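Side-chain contacts in conserved hypothetical protein (Pyrococcus furiosus, PDB 1VK1), which is of unproven function but joins a ParB-like nuclease domain to a region related to L-serine kinase, and probably binds ATP and acts as a kinase: residues Met54-Ile59 against Asp63-Val68; Val177-Lys182 against Gly192-Val197. All coordinates share one frame; numbering follows the deposited sequence.

Contact 1: residues Met54-Ile59 against Asp63-Val68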
ATOM      1  N   MET A  54       1.522   4.708  13.773  1.00 10.19           N
ATOM      2  CA  MET A  54       0.793   3.602  13.193  1.00 10.20           C
ATOM      3  C   MET A  54      -0.689   3.852  13.361  1.00  9.45           C
ATOM      4  O   MET A  54      -1.103   4.428  14.361  1.00  9.98           O
ATOM      5  CB  MET A  54       1.134   2.311  13.920  1.00 10.53           C
ATOM      6  CG  MET A  54       2.607   1.888  13.874  1.00 11.09           C
ATOM      7  SD  MET A  54       3.185   1.445  12.188  1.00 10.74           S
ATOM      8  CE  MET A  54       2.062   0.071  11.844  1.00  9.52           C
ATOM      9  N   LEU A  55      -1.486   3.395  12.408  1.00  8.99           N
ATOM     10  CA  LEU A  55      -2.938   3.272  12.603  1.00  9.13           C
ATOM     11  C   LEU A  55      -3.255   1.804  12.689  1.00  7.99           C
ATOM     12  O   LEU A  55      -2.873   1.036  11.796  1.00  8.49           O
ATOM     13  CB  LEU A  55      -3.743   3.905  11.449  1.00 10.79           C
ATOM     14  CG  LEU A  55      -3.442   5.369  11.176  1.00 12.70           C
ATOM     15  CD1 LEU A  55      -4.329   5.884  10.018  1.00 15.76           C
ATOM     16  CD2 LEU A  55      -3.592   6.222  12.417  1.00 15.21           C
ATOM     17  N   LEU A  56      -3.920   1.419  13.787  1.00  8.78           N
ATOM     18  CA  LEU A  56      -4.208   0.039  14.102  1.00  8.91           C
ATOM     19  C   LEU A  56      -5.672  -0.147  14.426  1.00  9.84           C
ATOM     20  O   LEU A  56      -6.353   0.790  14.828  1.00 12.22           O
ATOM     21  CB  LEU A  56      -3.421  -0.394  15.343  1.00  9.18           C
ATOM     22  CG  LEU A  56      -1.897  -0.271  15.291  1.00  9.52           C
ATOM     23  CD1 LEU A  56      -1.330  -0.742  16.645  1.00 10.43           C
ATOM     24  CD2 LEU A  56      -1.288  -1.042  14.163  1.00  9.53           C
ATOM     25  N   ALA A  57      -6.140  -1.381  14.322  1.00  9.16           N
ATOM     26  CA  ALA A  57      -7.478  -1.768  14.784  1.00 10.23           C
ATOM     27  C   ALA A  57      -7.389  -3.143  15.401  1.00 10.06           C
ATOM     28  O   ALA A  57      -6.752  -4.033  14.851  1.00 10.49           O
ATOM     29  CB  ALA A  57      -8.467  -1.779  13.642  1.00 11.64           C
ATOM     30  N   LYS A  58      -8.021  -3.348  16.536  1.00 10.85           N
ATOM     31  CA  LYS A  58      -7.956  -4.656  17.169  1.00 11.30           C
ATOM     32  C   LYS A  58      -8.687  -5.705  16.319  1.00 11.00           C
ATOM     33  O   LYS A  58      -9.766  -5.464  15.786  1.00 13.64           O
ATOM     34  CB  LYS A  58      -8.508  -4.617  18.620  1.00 14.85           C
ATOM     35  CG  LYS A  58      -8.372  -5.984  19.378  1.00 17.14           C
ATOM     36  CD  LYS A  58      -8.442  -5.856  20.898  1.00 20.41           C
ATOM     37  CE  LYS A  58      -7.072  -5.553  21.514  1.00 21.77           C
ATOM     38  NZ  LYS A  58      -7.073  -5.759  22.982  1.00 23.07           N
ATOM     39  N   ILE A  59      -8.088  -6.872  16.208  1.00 10.63           N
ATOM     40  CA  ILE A  59      -8.716  -8.013  15.546  1.00 11.28           C
ATOM     41  C   ILE A  59      -9.617  -8.707  16.587  1.00 12.44           C
ATOM     42  O   ILE A  59      -9.143  -9.133  17.632  1.00 13.35           O
ATOM     43  CB  ILE A  59      -7.662  -8.957  14.997  1.00 11.03           C
ATOM     44  CG1 ILE A  59      -6.827  -8.249  13.917  1.00 11.44           C
ATOM     45  CG2 ILE A  59      -8.315 -10.206  14.419  1.00 12.91           C
ATOM     46  CD1 ILE A  59      -5.570  -8.982  13.546  1.00 11.52           C
ATOM     47  N   ASP A  63      -5.842 -10.351  21.138  1.00 14.09           N
ATOM     48  CA  ASP A  63      -5.176  -9.139  21.587  1.00 15.52           C
ATOM     49  C   ASP A  63      -4.128  -8.668  20.546  1.00 13.54           C
ATOM     50  O   ASP A  63      -3.122  -8.065  20.885  1.00 17.07           O
ATOM     51  CB  ASP A  63      -4.633  -9.342  23.007  1.00 19.55           C
ATOM     52  CG  ASP A  63      -5.759  -9.157  24.109  1.00 18.48           C
ATOM     53  OD1 ASP A  63      -6.759  -8.404  23.833  1.00 23.74           O
ATOM     54  OD2 ASP A  63      -5.731  -9.667  25.221  1.00 25.56           O
ATOM     55  N   GLU A  64      -4.413  -8.923  19.281  1.00 11.48           N
ATOM     56  CA  GLU A  64      -3.564  -8.525  18.168  1.00 10.91           C
ATOM     57  C   GLU A  64      -4.268  -7.415  17.389  1.00  9.75           C
ATOM     58  O   GLU A  64      -5.483  -7.219  17.522  1.00 10.71           O
ATOM     59  CB  GLU A  64      -3.285  -9.744  17.281  1.00 11.71           C
ATOM     60  CG  GLU A  64      -2.477 -10.821  18.038  1.00 14.53           C
ATOM     61  CD  GLU A  64      -2.552 -12.220  17.451  1.00 15.65           C
ATOM     62  OE1 GLU A  64      -3.172 -12.412  16.406  1.00 17.43           O
ATOM     63  OE2 GLU A  64      -1.947 -13.161  18.079  1.00 19.84           O
ATOM     64  N   TYR A  65      -3.500  -6.719  16.557  1.00  9.42           N
ATOM     65  CA  TYR A  65      -3.983  -5.587  15.798  1.00  8.90           C
ATOM     66  C   TYR A  65      -3.750  -5.756  14.314  1.00  9.06           C
ATOM     67  O   TYR A  65      -2.668  -6.172  13.878  1.00 10.70           O
ATOM     68  CB  TYR A  65      -3.268  -4.300  16.239  1.00  9.84           C
ATOM     69  CG  TYR A  65      -3.529  -3.938  17.665  1.00  8.81           C
ATOM     70  CD1 TYR A  65      -4.616  -3.161  18.026  1.00  9.25           C
ATOM     71  CD2 TYR A  65      -2.672  -4.355  18.667  1.00  9.73           C
ATOM     72  CE1 TYR A  65      -4.868  -2.842  19.347  1.00 10.49           C
ATOM     73  CE2 TYR A  65      -2.909  -4.038  19.990  1.00 10.59           C
ATOM     74  CZ  TYR A  65      -4.009  -3.255  20.317  1.00 10.47           C
ATOM     75  OH  TYR A  65      -4.251  -2.915  21.638  1.00 12.41           O
ATOM     76  N   LEU A  66      -4.769  -5.409  13.542  1.00  8.71           N
ATOM     77  CA  LEU A  66      -4.638  -5.140  12.130  1.00  9.00           C
ATOM     78  C   LEU A  66      -3.861  -3.862  11.935  1.00  8.36           C
ATOM     79  O   LEU A  66      -4.214  -2.839  12.496  1.00  9.02           O
ATOM     80  CB  LEU A  66      -6.045  -4.984  11.541  1.00  9.44           C
ATOM     81  CG  LEU A  66      -6.157  -4.431  10.117  1.00  9.53           C
ATOM     82  CD1 LEU A  66      -5.523  -5.374   9.090  1.00  9.69           C
ATOM     83  CD2 LEU A  66      -7.614  -4.148   9.793  1.00 10.77           C
ATOM     84  N   ILE A  67      -2.816  -3.909  11.105  1.00  8.02           N
ATOM     85  CA  ILE A  67      -2.180  -2.698  10.635  1.00  8.41           C
ATOM     86  C   ILE A  67      -3.125  -2.085   9.608  1.00  8.57           C
ATOM     87  O   ILE A  67      -3.361  -2.655   8.568  1.00  9.60           O
ATOM     88  CB  ILE A  67      -0.799  -2.964  10.009  1.00  7.83           C
ATOM     89  CG1 ILE A  67       0.193  -3.490  11.072  1.00  8.45           C
ATOM     90  CG2 ILE A  67      -0.279  -1.683   9.363  1.00  8.68           C
ATOM     91  CD1 ILE A  67       1.502  -3.977  10.494  1.00  9.45           C
ATOM     92  N   VAL A  68      -3.643  -0.908   9.918  1.00  8.42           N
ATOM     93  CA  VAL A  68      -4.489  -0.151   8.989  1.00  8.48           C
ATOM     94  C   VAL A  68      -3.559   0.656   8.085  1.00  8.36           C
ATOM     95  O   VAL A  68      -3.663   0.604   6.885  1.00  9.95           O
ATOM     96  CB  VAL A  68      -5.508   0.708   9.748  1.00  9.04           C
ATOM     97  CG1 VAL A  68      -6.266   1.601   8.804  1.00 10.12           C
ATOM     98  CG2 VAL A  68      -6.459  -0.184  10.511  1.00 10.54           C
TER
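Ala-57 and Leu-66 face each other through a pair of backbone bonds. Leu-66 N lies 2.7 Å from Ala-57 O, and Ala-57 N lies 3.0 Å from Leu-66 O. A further bond lies on each side of this pair: Val-68 N gives to Leu-55 O, and Ile-59 N to Glu-64 O at 2.9 Å. Apolar groups fill in tightly around this row. CE of Met-54 is carried by a chain bent at both chi2 and chi3 to 3.8 Å from CG2 of Ile-67. Leu-56 shares a face of the sheet with Ile-67 and reaches both it and Tyr-65: its CD2 touches Ile-67 CG1, while Leu-56 CD1 sits over one face of the Tyr-65 ring, 4.0 Å from Tyr-65 CG. On the face of the sheet that carries Ala-57 and Leu-66, Ala-57 CB meets Val-68 CG2; Ile-59 CG1 comes to 4.1 Å from Leu-66 CB.

This is the beta hairpin 54-58/65-67 of the ParB-like N-terminal domain. Strand 65-67 is outermost in the mixed sheet of the chain, and strand 54-58 has strand 84-90 on its other flank. Helix 205-213 covers Ile-59 and Leu-66, and Trp-74 of helix 71-80 packs on Met-54 and Ile-67.

Toward the turn the packing gives way to solvent. Lys-58 starts out away from its partner strand, with CG anti to the backbone N (chi1 -176°), but a bend at chi3 (-86°) brings its end back to Asp-63. Lys-58 NZ lies 2.8 Å from Asp-63 OD1 in a salt bridge, approaching from above the carboxylate plane. On the way Lys-58 CE passes 3.9 Å from Tyr-65 OH, and Thr-62 OG1 bonds to Ile-59 O and Glu-64 N across the turn.

Contact 2: residues Val177-Lys182 against Gly192-Val197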
ATOM      1  N   VAL A 177       5.640   4.872  -9.465  1.00 16.60           N
ATOM      2  CA  VAL A 177       4.995   5.765  -8.513  1.00 17.50           C
ATOM      3  C   VAL A 177       3.588   5.280  -8.239  1.00 15.77           C
ATOM      4  O   VAL A 177       2.985   4.610  -9.062  1.00 19.15           O
ATOM      5  CB  VAL A 177       4.962   7.209  -9.006  1.00 20.96           C
ATOM      6  CG1 VAL A 177       6.385   7.730  -9.207  1.00 21.74           C
ATOM      7  CG2 VAL A 177       4.186   7.331 -10.274  1.00 23.12           C
ATOM      8  N   TYR A 178       3.098   5.585  -7.063  1.00 15.88           N
ATOM      9  CA  TYR A 178       1.774   5.159  -6.658  1.00 15.70           C
ATOM     10  C   TYR A 178       0.900   6.378  -6.469  1.00 16.31           C
ATOM     11  O   TYR A 178       1.201   7.199  -5.645  1.00 19.17           O
ATOM     12  CB  TYR A 178       1.861   4.335  -5.363  1.00 18.65           C
ATOM     13  CG  TYR A 178       2.613   3.048  -5.543  1.00 20.23           C
ATOM     14  CD1 TYR A 178       1.966   1.881  -5.894  1.00 20.79           C
ATOM     15  CD2 TYR A 178       4.018   3.007  -5.380  1.00 21.44           C
ATOM     16  CE1 TYR A 178       2.701   0.675  -6.086  1.00 22.78           C
ATOM     17  CE2 TYR A 178       4.728   1.858  -5.564  1.00 23.60           C
ATOM     18  CZ  TYR A 178       4.075   0.688  -5.913  1.00 22.41           C
ATOM     19  OH  TYR A 178       4.814  -0.464  -6.097  1.00 25.26           O
ATOM     20  N   TYR A 179      -0.199   6.472  -7.254  1.00 15.84           N
ATOM     21  CA  TYR A 179      -1.178   7.571  -7.170  1.00 15.97           C
ATOM     22  C   TYR A 179      -2.333   7.200  -6.264  1.00 15.87           C
ATOM     23  O   TYR A 179      -2.884   6.115  -6.379  1.00 14.84           O
ATOM     24  CB  TYR A 179      -1.757   7.882  -8.568  1.00 16.92           C
ATOM     25  CG  TYR A 179      -0.819   8.666  -9.442  1.00 17.93           C
ATOM     26  CD1 TYR A 179      -0.942  10.042  -9.579  1.00 18.60           C
ATOM     27  CD2 TYR A 179       0.212   8.044 -10.102  1.00 18.79           C
ATOM     28  CE1 TYR A 179      -0.060  10.760 -10.376  1.00 19.37           C
ATOM     29  CE2 TYR A 179       1.101   8.771 -10.899  1.00 18.35           C
ATOM     30  CZ  TYR A 179       0.953  10.109 -11.015  1.00 18.69           C
ATOM     31  OH  TYR A 179       1.831  10.814 -11.802  1.00 20.45           O
ATOM     32  N   GLY A 180      -2.732   8.118  -5.390  1.00 17.35           N
ATOM     33  CA  GLY A 180      -3.925   7.913  -4.556  1.00 17.60           C
ATOM     34  C   GLY A 180      -5.214   7.918  -5.355  1.00 17.76           C
ATOM     35  O   GLY A 180      -6.145   7.179  -5.049  1.00 17.51           O
ATOM     36  N   LEU A 181      -5.267   8.784  -6.380  1.00 19.13           N
ATOM     37  CA  LEU A 181      -6.466   8.982  -7.174  1.00 19.74           C
ATOM     38  C   LEU A 181      -6.243   8.633  -8.625  1.00 19.11           C
ATOM     39  O   LEU A 181      -5.283   9.092  -9.248  1.00 19.14           O
ATOM     40  CB  LEU A 181      -6.912  10.442  -7.078  1.00 21.47           C
ATOM     41  CG  LEU A 181      -7.289  10.949  -5.694  1.00 22.57           C
ATOM     42  CD1 LEU A 181      -7.596  12.441  -5.751  1.00 23.57           C
ATOM     43  CD2 LEU A 181      -8.476  10.210  -5.147  1.00 22.80           C
ATOM     44  N   LYS A 182      -7.152   7.839  -9.178  1.00 19.68           N
ATOM     45  CA  LYS A 182      -7.054   7.401 -10.564  1.00 21.41           C
ATOM     46  C   LYS A 182      -7.075   8.586 -11.526  1.00 23.06           C
ATOM     47  O   LYS A 182      -6.402   8.562 -12.561  1.00 21.59           O
ATOM     48  CB  LYS A 182      -8.207   6.457 -10.886  1.00 24.14           C
ATOM     49  CG  LYS A 182      -8.092   5.791 -12.213  1.00 25.26           C
ATOM     50  CD  LYS A 182      -9.146   4.686 -12.377  1.00 26.26           C
ATOM     51  CE  LYS A 182     -10.551   5.227 -12.403  1.00 27.08           C
ATOM     52  NZ  LYS A 182     -11.527   4.156 -12.705  1.00 27.48           N
ATOM     53  N   GLY A 192       2.011  13.718 -20.052  1.00 29.56           N
ATOM     54  CA  GLY A 192       3.226  13.008 -20.442  1.00 29.25           C
ATOM     55  C   GLY A 192       4.205  12.768 -19.293  1.00 28.70           C
ATOM     56  O   GLY A 192       5.372  12.447 -19.533  1.00 30.69           O
ATOM     57  N   GLU A 193       3.730  12.924 -18.053  1.00 26.74           N
ATOM     58  CA  GLU A 193       4.546  12.661 -16.847  1.00 26.45           C
ATOM     59  C   GLU A 193       4.677  11.155 -16.550  1.00 24.78           C
ATOM     60  O   GLU A 193       5.694  10.718 -16.030  1.00 24.83           O
ATOM     61  CB  GLU A 193       3.966  13.379 -15.626  1.00 27.58           C
ATOM     62  CG  GLU A 193       4.131  14.899 -15.648  1.00 28.91           C
ATOM     63  N   ILE A 194       3.630  10.379 -16.872  1.00 23.36           N
ATOM     64  CA  ILE A 194       3.669   8.895 -16.774  1.00 22.51           C
ATOM     65  C   ILE A 194       3.122   8.293 -18.055  1.00 19.69           C
ATOM     66  O   ILE A 194       2.427   8.964 -18.812  1.00 21.39           O
ATOM     67  CB  ILE A 194       2.881   8.356 -15.529  1.00 23.17           C
ATOM     68  CG1 ILE A 194       1.491   8.968 -15.448  1.00 24.62           C
ATOM     69  CG2 ILE A 194       3.668   8.617 -14.219  1.00 23.52           C
ATOM     70  CD1 ILE A 194       0.507   8.123 -14.617  1.00 25.13           C
ATOM     71  N   ASP A 195       3.444   7.036 -18.302  1.00 18.05           N
ATOM     72  CA  ASP A 195       3.042   6.363 -19.529  1.00 18.37           C
ATOM     73  C   ASP A 195       1.809   5.472 -19.352  1.00 16.92           C
ATOM     74  O   ASP A 195       0.916   5.468 -20.201  1.00 17.68           O
ATOM     75  CB  ASP A 195       4.199   5.536 -20.046  1.00 19.47           C
ATOM     76  CG  ASP A 195       5.451   6.364 -20.233  1.00 21.55           C
ATOM     77  OD1 ASP A 195       5.522   7.098 -21.226  1.00 26.40           O
ATOM     78  OD2 ASP A 195       6.384   6.364 -19.418  1.00 21.98           O
ATOM     79  N   TYR A 196       1.776   4.708 -18.260  1.00 16.57           N
ATOM     80  CA  TYR A 196       0.700   3.726 -18.002  1.00 14.79           C
ATOM     81  C   TYR A 196       0.367   3.697 -16.542  1.00 13.77           C
ATOM     82  O   TYR A 196       1.209   3.995 -15.688  1.00 14.84           O
ATOM     83  CB  TYR A 196       1.121   2.327 -18.475  1.00 16.39           C
ATOM     84  CG  TYR A 196       0.815   2.056 -19.930  1.00 16.61           C
ATOM     85  CD1 TYR A 196       1.628   2.557 -20.943  1.00 17.46           C
ATOM     86  CD2 TYR A 196      -0.298   1.307 -20.303  1.00 17.11           C
ATOM     87  CE1 TYR A 196       1.345   2.324 -22.282  1.00 18.16           C
ATOM     88  CE2 TYR A 196      -0.583   1.057 -21.641  1.00 17.96           C
ATOM     89  CZ  TYR A 196       0.243   1.574 -22.624  1.00 18.74           C
ATOM     90  OH  TYR A 196      -0.049   1.341 -23.947  1.00 20.71           O
ATOM     91  N   VAL A 197      -0.884   3.336 -16.250  1.00 13.61           N
ATOM     92  CA  VAL A 197      -1.362   3.134 -14.874  1.00 13.19           C
ATOM     93  C   VAL A 197      -2.014   1.771 -14.763  1.00 12.89           C
ATOM     94  O   VAL A 197      -2.649   1.306 -15.686  1.00 13.29           O
ATOM     95  CB  VAL A 197      -2.320   4.252 -14.407  1.00 14.72           C
ATOM     96  CG1 VAL A 197      -3.571   4.270 -15.201  1.00 16.78           C
ATOM     97  CG2 VAL A 197      -2.661   4.128 -12.937  1.00 15.85           C
TER
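Tyr-179 OH is hydrogen-bonded to Asp-188 OD2 of helix 182-190, and this fixes where the ring ends; the same oxygen, Tyr-179 OH, lies 3.7 Å from Ile-194 CG2. The two side chains come from opposite directions. CD1 of Ile-194 comes to 3.8 Å from Tyr-179 CE2, approaching the ring obliquely. Ile-194 can touch with both branches because chi1 (49°) tucks CG1 between its own backbone N and carbonyl carbon and leaves CG2 beside the N, turned to the hydroxyl end. Ile-194 CG2 also meets Val-177 CG2, loosely, at 4.2 Å. No hydrogen bond joins the two segments; they meet through these few, mostly apolar atoms. A leucine in place of Tyr-179 would probably leave the Asp-188 carboxylate without its hydroxyl partner and open a gap against Ile-194. Strand 177-179, at the edge of an antiparallel sheet, pairs with strand 98-105, whose Ala-105 is touched by both Tyr-179 and Ile-194. Helix 182-190 connects the two segments and closes in a Schellman motif at Gly-192; beyond it, Asp-195 and Tyr-196 form a classic beta bulge opposite Phe-106, before strand 197-199 enters another sheet.

Contacts 1 and 2 follow one another along the chain without overlapping and lie on opposite sides of its centre. Their own centres are 30 Å apart, and their nearest atoms about 14 Å, so neither touches the other. Contact 1 belongs to the ParB-like N-terminal domain and contact 2 to the region related to the SerK C-terminal domain. The sodium ion, held by Glu-30 and Thr-223, is nearer to contact 1: the side chain of Ile-67 is about 7 Å from it, that of Tyr-179 about 13 Å. The side chain of Ile-67 is also about 5 Å from a bound phosphate, which probably came from the crystallisation liquor but may mark a pocket.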